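Local coordinates for protein restriction endonuclease S subunits (Thermoanaerobacter tengcongensis, PDB 3OKG) that probably binds DNA as the specificity subunit of a type I restriction-modification methyltransferase built from M and S polypeptides, at residues P130-L133 with F134-R138; R179-A182 with K183-L187; L399-A402 with I403-K406. All coordinates share one frame; numbering follows the deposited sequence.

In the fold
Each contact is one or two turns of a different helix: contact 1 in helix 130-137, contact 2 in helix 174-216, contact 3 in helix 392-407. The three meet one another, with centres about 11 to 13 Å apart, and so form a small cluster in which helices 174-216 and 392-407, each within a predicted coiled coil over most of its contact, pack against helix 130-137. Contact 1 is almost wholly buried and mainly apolar. Contacts 2 and 3 are partly buried. Contact 2 packs aliphatic side chains and has its lysine and carboxylate on the exposed side; contact 3 turns Glu-400 and Gln-401 inward to residues near helix 130-137 and adds an amide-carboxylate bond.

Contact 1 (P130-L133 with F134-R138); sequences PEFL and FHLCR
Phe-132 and Leu-136 make the main apolar contact of this helix, one turn apart: CE2 of the ring lies 3.9 Å from CD2 of Leu-136, at a slant. A chi1 of -174°, which sets CG of Phe-132 across from the backbone N, carries the ring forward along the helix to the leucine. Both side chains continue into the fold: the ring packs on Val-181 of helix 174-216 and meets Phe-408 with the planes about perpendicular, while Leu-136 rests on Ile-169. Among the aromatics of the second turn, Phe-134 CD2 stands 3.8 Å above the imidazole plane of His-135, over its centre. His-135 CD2 also comes 3.2 Å from the carbonyl oxygen of Glu-131, and His-135 NE2 hydrogen-bonds to Glu-185 OE2 of helix 174-216. The backbone follows the i to i+4 pattern, from Phe-134 N to Pro-130 O (2.9 Å) through to Cys-137 N to Leu-133 O (2.8 Å). Four carbonyls of the turn are thus answered by NH groups a turn on, while its apolar side chains face neighbouring elements and His-135 adds a polar link to helix 174-216.

Contact 2 (R179-A182 with K183-L187); sequences RIVA and KVEAL
Arg-179 carries CG opposite its backbone N (chi1 -176°) and stays extended to NE, whereas Lys-183 turns sharply at chi2 (-73°); the two shapes bring their ends together at a slant. Lys-183 CE lies 3.6 Å from Arg-179 NH2, and the methylenes at the foot of the lysine also lean on the turn, CG being 3.3 Å from Arg-179 O. The ammonium NZ of Lys-183 stands 4.1 Å from Arg-179 NH2, so two positive groups come near each other without a bond. The arginine has negative partners: NH1 makes salt bridges with Glu-176 and with the terminal carboxylate of Leu-412, which would probably ease the closeness of the two positive charges. Val-181 and Glu-185 lie side by side, pointing the same way. Glu-185 is extended beyond CG, and its OE2 comes 3.7 Å from Val-181 CG1, so the valine methyl flanks the carboxylate, whose OE2 also hydrogen-bonds to His-135 of helix 130-137. On another flank Ile-180 CG2 and Val-184 CG2 meet at 4.0 Å; around them lie Phe-132, Ala-407 and Leu-404, the last two from helix 392-407. Four backbone bonds tie the turns, including Val-184 N to Ile-180 O at 2.9 Å and Ala-186 N to Ala-182 O at 3.0 Å. The chemistry thus changes round this predicted coiled-coil helix: aliphatic packing joins it to helix 392-407, the Glu-185 to His-135 bond and the packing of Val-181 join it to helix 130-137, and a cationic patch lies near the chain's carboxyl end.

Contact 3 (L399-A402 with I403-K406); sequences LEQA and ILDK
Leu-399 accepts from Ile-403 through its carbonyl oxygen (N to O 3.1 Å), and the Ile-403 side chain folds back over the same atom, CG1 lying 3.4 Å from Leu-399 O. Both side chains face helix 174-216, Leu-399 on Val-191 and Ile-403 on Leu-187 and Met-188. At Glu-400 the carbonyl oxygen takes Leu-404 N at 2.9 Å. The carboxylate end belongs to another partner, Arg-138, in a salt bridge from OE2, while the Glu-400 methylene CG touches Leu-404 CD1 at 4.0 Å. Gln-401 bends at chi2 (59°), which turns its amide along the helix toward Asp-405. Gln-401 NE2 donates to Asp-405 OD1 at 2.8 Å, with a rather bent N-H...O angle of 136°; OD1 lies near the amide plane, but NE2 meets it from well above the carboxylate plane, and the amide and carboxylate planes lie 56° apart. The same amide also bonds through NE2 to Ser-139 OG and through OE1 to Asp-140 N, so both of its ends are held. With an alanine here in place of Gln-401 the amide is gone, which would probably leave Asp-405 OD1 and Ser-139 OG without this mate and Asp-140 N without its acceptor. Ala-402 closes the series with a weak bond, Lys-406 N to Ala-402 O at 3.4 Å, while the lysine chain runs alongside, its CG 3.5 Å from that oxygen. The turn therefore pairs an apolar side on helix 174-216 with a polar side that fastens helix 392-407, through Glu-400 and Gln-401, to residues 138-140.

Contact 1 (P130-L133 with F134-R138)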
loop_
_atom_site.group_PDB
_atom_site.type_symbol
_atom_site.label_atom_id
_atom_site.label_comp_id
_atom_site.label_asym_id
_atom_site.label_seq_id
_atom_site.Cartn_x
_atom_site.Cartn_y
_atom_site.Cartn_z
ATOM N N PRO A 130 -32.804 -0.858 -2.494
ATOM C CA PRO A 130 -31.728 -0.337 -3.359
ATOM C C PRO A 130 -30.333 -0.488 -2.736
ATOM O O PRO A 130 -29.403 -0.871 -3.422
ATOM C CB PRO A 130 -32.089 1.158 -3.524
ATOM C CG PRO A 130 -33.627 1.178 -3.443
ATOM C CD PRO A 130 -34.002 0.016 -2.489
ATOM N N GLU A 131 -30.191 -0.182 -1.453
ATOM C CA GLU A 131 -28.869 -0.227 -0.830
ATOM C C GLU A 131 -28.358 -1.667 -0.766
ATOM O O GLU A 131 -27.137 -1.905 -0.824
ATOM C CB GLU A 131 -28.916 0.361 0.593
ATOM C CG GLU A 131 -29.094 1.889 0.652
ATOM C CD GLU A 131 -30.516 2.391 0.307
ATOM O OE1 GLU A 131 -30.650 3.628 0.138
ATOM O OE2 GLU A 131 -31.495 1.588 0.206
ATOM N N PHE A 132 -29.297 -2.601 -0.616
ATOM C CA PHE A 132 -28.930 -4.021 -0.604
ATOM C C PHE A 132 -28.450 -4.427 -1.990
ATOM O O PHE A 132 -27.400 -5.062 -2.134
ATOM C CB PHE A 132 -30.095 -4.902 -0.117
ATOM C CG PHE A 132 -29.712 -6.352 0.057
ATOM C CD1 PHE A 132 -29.036 -6.767 1.191
ATOM C CD2 PHE A 132 -30.005 -7.282 -0.930
ATOM C CE1 PHE A 132 -28.671 -8.103 1.355
ATOM C CE2 PHE A 132 -29.646 -8.625 -0.782
ATOM C CZ PHE A 132 -28.981 -9.033 0.362
ATOM N N LEU A 133 -29.194 -4.057 -3.031
ATOM C CA LEU A 133 -28.711 -4.318 -4.404
ATOM C C LEU A 133 -27.335 -3.695 -4.694
ATOM O O LEU A 133 -26.480 -4.293 -5.366
ATOM C CB LEU A 133 -29.741 -3.878 -5.467
ATOM C CG LEU A 133 -31.113 -4.567 -5.384
ATOM C CD1 LEU A 133 -31.943 -4.183 -6.599
ATOM C CD2 LEU A 133 -30.949 -6.114 -5.350
ATOM N N PHE A 134 -27.131 -2.467 -4.228
ATOM C CA PHE A 134 -25.851 -1.792 -4.444
ATOM C C PHE A 134 -24.722 -2.664 -3.891
ATOM O O PHE A 134 -23.768 -2.993 -4.594
ATOM C CB PHE A 134 -25.859 -0.452 -3.687
ATOM C CG PHE A 134 -24.496 0.179 -3.553
ATOM C CD1 PHE A 134 -23.703 0.411 -4.677
ATOM C CD2 PHE A 134 -24.009 0.549 -2.308
ATOM C CE1 PHE A 134 -22.436 1.028 -4.564
ATOM C CE2 PHE A 134 -22.730 1.156 -2.189
ATOM C CZ PHE A 134 -21.950 1.367 -3.339
ATOM N N HIS A 135 -24.821 -3.028 -2.618
ATOM C CA HIS A 135 -23.724 -3.799 -2.006
ATOM C C HIS A 135 -23.554 -5.180 -2.611
ATOM O O HIS A 135 -22.452 -5.641 -2.856
ATOM C CB HIS A 135 -23.919 -3.891 -0.493
ATOM C CG HIS A 135 -23.643 -2.608 0.202
ATOM N ND1 HIS A 135 -22.377 -2.077 0.288
ATOM C CD2 HIS A 135 -24.459 -1.751 0.869
ATOM C CE1 HIS A 135 -22.421 -0.938 0.960
ATOM N NE2 HIS A 135 -23.675 -0.719 1.325
ATOM N N LEU A 136 -24.684 -5.811 -2.909
ATOM C CA LEU A 136 -24.692 -7.093 -3.599
ATOM C C LEU A 136 -23.982 -7.003 -4.949
ATOM O O LEU A 136 -23.141 -7.842 -5.268
ATOM C CB LEU A 136 -26.127 -7.588 -3.792
ATOM C CG LEU A 136 -26.294 -9.076 -4.111
ATOM C CD1 LEU A 136 -25.484 -9.926 -3.144
ATOM C CD2 LEU A 136 -27.762 -9.471 -4.079
ATOM N N CYS A 137 -24.320 -5.987 -5.742
ATOM C CA CYS A 137 -23.699 -5.823 -7.049
ATOM C C CYS A 137 -22.213 -5.528 -7.015
ATOM O O CYS A 137 -21.519 -5.731 -8.011
ATOM C CB CYS A 137 -24.423 -4.751 -7.864
ATOM S SG CYS A 137 -26.021 -5.360 -8.398
ATOM N N ARG A 138 -21.712 -5.027 -5.889
ATOM C CA ARG A 138 -20.267 -4.830 -5.771
ATOM C C ARG A 138 -19.488 -6.106 -5.459
ATOM O O ARG A 138 -18.245 -6.091 -5.442
ATOM C CB ARG A 138 -19.979 -3.760 -4.709
ATOM C CG ARG A 138 -20.382 -2.398 -5.241
ATOM C CD ARG A 138 -19.855 -1.269 -4.444
ATOM N NE ARG A 138 -18.422 -1.330 -4.196
ATOM C CZ ARG A 138 -17.479 -0.777 -4.945
ATOM N NH1 ARG A 138 -17.781 -0.123 -6.053
ATOM N NH2 ARG A 138 -16.218 -0.885 -4.565
#

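Contact 2 (R179-A182 with K183-L187)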
loop_
_atom_site.group_PDB
_atom_site.type_symbol
_atom_site.label_atom_id
_atom_site.label_comp_id
_atom_site.label_asym_id
_atom_site.label_seq_id
_atom_site.Cartn_x
_atom_site.Cartn_y
_atom_site.Cartn_z
ATOM N N ARG A 179 -30.916 -4.646 7.574
ATOM C CA ARG A 179 -29.993 -4.919 8.671
ATOM C C ARG A 179 -28.588 -5.201 8.136
ATOM O O ARG A 179 -27.587 -4.681 8.635
ATOM C CB ARG A 179 -30.473 -6.138 9.450
ATOM C CG ARG A 179 -29.617 -6.407 10.661
ATOM C CD ARG A 179 -29.939 -7.756 11.286
ATOM N NE ARG A 179 -28.841 -8.174 12.146
ATOM C CZ ARG A 179 -27.920 -9.060 11.795
ATOM N NH1 ARG A 179 -27.986 -9.650 10.607
ATOM N NH2 ARG A 179 -26.949 -9.367 12.638
ATOM N N ILE A 180 -28.521 -6.045 7.114
ATOM C CA ILE A 180 -27.232 -6.332 6.479
ATOM C C ILE A 180 -26.563 -5.081 5.911
ATOM O O ILE A 180 -25.366 -4.921 6.028
ATOM C CB ILE A 180 -27.401 -7.394 5.368
ATOM C CG1 ILE A 180 -27.774 -8.738 6.006
ATOM C CG2 ILE A 180 -26.082 -7.500 4.506
ATOM C CD1 ILE A 180 -28.229 -9.809 5.042
ATOM N N VAL A 181 -27.326 -4.210 5.260
ATOM C CA VAL A 181 -26.751 -2.962 4.745
ATOM C C VAL A 181 -26.089 -2.145 5.856
ATOM O O VAL A 181 -24.970 -1.588 5.699
ATOM C CB VAL A 181 -27.858 -2.091 4.088
ATOM C CG1 VAL A 181 -27.351 -0.665 3.876
ATOM C CG2 VAL A 181 -28.338 -2.725 2.772
ATOM N N ALA A 182 -26.770 -2.064 6.995
ATOM C CA ALA A 182 -26.234 -1.298 8.111
ATOM C C ALA A 182 -24.928 -1.914 8.637
ATOM O O ALA A 182 -23.981 -1.191 8.950
ATOM C CB ALA A 182 -27.286 -1.166 9.258
ATOM N N LYS A 183 -24.888 -3.241 8.721
ATOM C CA LYS A 183 -23.706 -3.922 9.253
ATOM C C LYS A 183 -22.533 -3.789 8.300
ATOM O O LYS A 183 -21.407 -3.555 8.723
ATOM C CB LYS A 183 -23.975 -5.414 9.468
ATOM C CG LYS A 183 -25.074 -5.723 10.478
ATOM C CD LYS A 183 -24.611 -5.465 11.911
ATOM C CE LYS A 183 -25.559 -6.101 12.935
ATOM N NZ LYS A 183 -24.957 -6.149 14.305
ATOM N N VAL A 184 -22.798 -3.932 7.004
ATOM C CA VAL A 184 -21.731 -3.785 6.009
ATOM C C VAL A 184 -21.125 -2.389 6.047
ATOM O O VAL A 184 -19.897 -2.218 6.075
ATOM C CB VAL A 184 -22.274 -4.076 4.593
ATOM C CG1 VAL A 184 -21.324 -3.514 3.528
ATOM C CG2 VAL A 184 -22.538 -5.590 4.413
ATOM N N GLU A 185 -21.983 -1.368 6.060
ATOM C CA GLU A 185 -21.487 -0.003 6.093
ATOM C C GLU A 185 -20.714 0.324 7.386
ATOM O O GLU A 185 -19.706 1.014 7.347
ATOM C CB GLU A 185 -22.631 1.002 5.763
ATOM C CG GLU A 185 -23.122 0.726 4.288
ATOM C CD GLU A 185 -24.297 1.594 3.796
ATOM O OE1 GLU A 185 -24.861 2.349 4.605
ATOM O OE2 GLU A 185 -24.672 1.507 2.590
ATOM N N ALA A 186 -21.167 -0.194 8.517
ATOM C CA ALA A 186 -20.447 0.028 9.762
ATOM C C ALA A 186 -19.082 -0.636 9.750
ATOM O O ALA A 186 -18.079 -0.035 10.175
ATOM C CB ALA A 186 -21.274 -0.435 10.963
ATOM N N LEU A 187 -19.027 -1.881 9.280
ATOM C CA LEU A 187 -17.744 -2.569 9.157
ATOM C C LEU A 187 -16.761 -1.815 8.262
ATOM O O LEU A 187 -15.583 -1.680 8.605
ATOM C CB LEU A 187 -17.948 -3.986 8.600
ATOM C CG LEU A 187 -17.822 -5.244 9.458
ATOM C CD1 LEU A 187 -17.944 -4.961 10.934
ATOM C CD2 LEU A 187 -18.853 -6.298 9.001
#

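Contact 3 (L399-A402 with I403-K406)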
loop_
_atom_site.group_PDB
_atom_site.type_symbol
_atom_site.label_atom_id
_atom_site.label_comp_id
_atom_site.label_asym_id
_atom_site.label_seq_id
_atom_site.Cartn_x
_atom_site.Cartn_y
_atom_site.Cartn_z
ATOM N N LEU A 399 -10.838 -5.742 1.268
ATOM C CA LEU A 399 -11.498 -5.846 2.563
ATOM C C LEU A 399 -12.997 -5.731 2.389
ATOM O O LEU A 399 -13.756 -6.400 3.085
ATOM C CB LEU A 399 -11.032 -4.752 3.533
ATOM C CG LEU A 399 -9.554 -4.699 3.928
ATOM C CD1 LEU A 399 -9.373 -3.802 5.179
ATOM C CD2 LEU A 399 -8.960 -6.044 4.152
ATOM N N GLU A 400 -13.434 -4.852 1.485
ATOM C CA GLU A 400 -14.862 -4.791 1.160
ATOM C C GLU A 400 -15.367 -6.189 0.785
ATOM O O GLU A 400 -16.418 -6.638 1.257
ATOM C CB GLU A 400 -15.133 -3.825 -0.000
ATOM C CG GLU A 400 -16.601 -3.841 -0.469
ATOM C CD GLU A 400 -16.854 -2.878 -1.647
ATOM O OE1 GLU A 400 -15.914 -2.627 -2.445
ATOM O OE2 GLU A 400 -17.993 -2.381 -1.774
ATOM N N GLN A 401 -14.637 -6.866 -0.104
ATOM C CA GLN A 401 -15.047 -8.190 -0.555
ATOM C C GLN A 401 -15.153 -9.195 0.595
ATOM O O GLN A 401 -16.081 -9.991 0.650
ATOM C CB GLN A 401 -14.072 -8.717 -1.620
ATOM C CG GLN A 401 -14.549 -9.995 -2.226
ATOM C CD GLN A 401 -15.914 -9.856 -2.881
ATOM O OE1 GLN A 401 -16.152 -8.914 -3.635
ATOM N NE2 GLN A 401 -16.807 -10.800 -2.605
ATOM N N ALA A 402 -14.209 -9.152 1.532
ATOM C CA ALA A 402 -14.276 -10.087 2.649
ATOM C C ALA A 402 -15.521 -9.815 3.509
ATOM O O ALA A 402 -16.191 -10.741 3.962
ATOM C CB ALA A 402 -12.996 -10.019 3.484
ATOM N N ILE A 403 -15.878 -8.550 3.670
ATOM C CA ILE A 403 -17.138 -8.201 4.366
ATOM C C ILE A 403 -18.393 -8.693 3.613
ATOM O O ILE A 403 -19.312 -9.284 4.202
ATOM C CB ILE A 403 -17.208 -6.666 4.619
ATOM C CG1 ILE A 403 -16.097 -6.246 5.600
ATOM C CG2 ILE A 403 -18.566 -6.265 5.167
ATOM C CD1 ILE A 403 -15.859 -4.732 5.654
ATOM N N LEU A 404 -18.424 -8.468 2.306
ATOM C CA LEU A 404 -19.584 -8.850 1.517
ATOM C C LEU A 404 -19.771 -10.369 1.547
ATOM O O LEU A 404 -20.902 -10.863 1.578
ATOM C CB LEU A 404 -19.441 -8.365 0.077
ATOM C CG LEU A 404 -19.374 -6.826 -0.071
ATOM C CD1 LEU A 404 -19.303 -6.503 -1.581
ATOM C CD2 LEU A 404 -20.623 -6.167 0.571
ATOM N N ASP A 405 -18.669 -11.107 1.538
ATOM C CA ASP A 405 -18.767 -12.572 1.559
ATOM C C ASP A 405 -19.480 -13.048 2.816
ATOM O O ASP A 405 -20.349 -13.932 2.767
ATOM C CB ASP A 405 -17.380 -13.222 1.466
ATOM C CG ASP A 405 -16.817 -13.174 0.061
ATOM O OD1 ASP A 405 -17.598 -12.932 -0.892
ATOM O OD2 ASP A 405 -15.598 -13.367 -0.097
ATOM N N LYS A 406 -19.127 -12.450 3.940
ATOM C CA LYS A 406 -19.843 -12.739 5.194
ATOM C C LYS A 406 -21.318 -12.307 5.132
ATOM O O LYS A 406 -22.217 -13.034 5.559
ATOM C CB LYS A 406 -19.184 -12.006 6.362
ATOM C CG LYS A 406 -17.737 -12.356 6.614
ATOM C CD LYS A 406 -17.248 -11.605 7.853
ATOM C CE LYS A 406 -15.720 -11.544 7.945
ATOM N NZ LYS A 406 -15.321 -11.353 9.358
#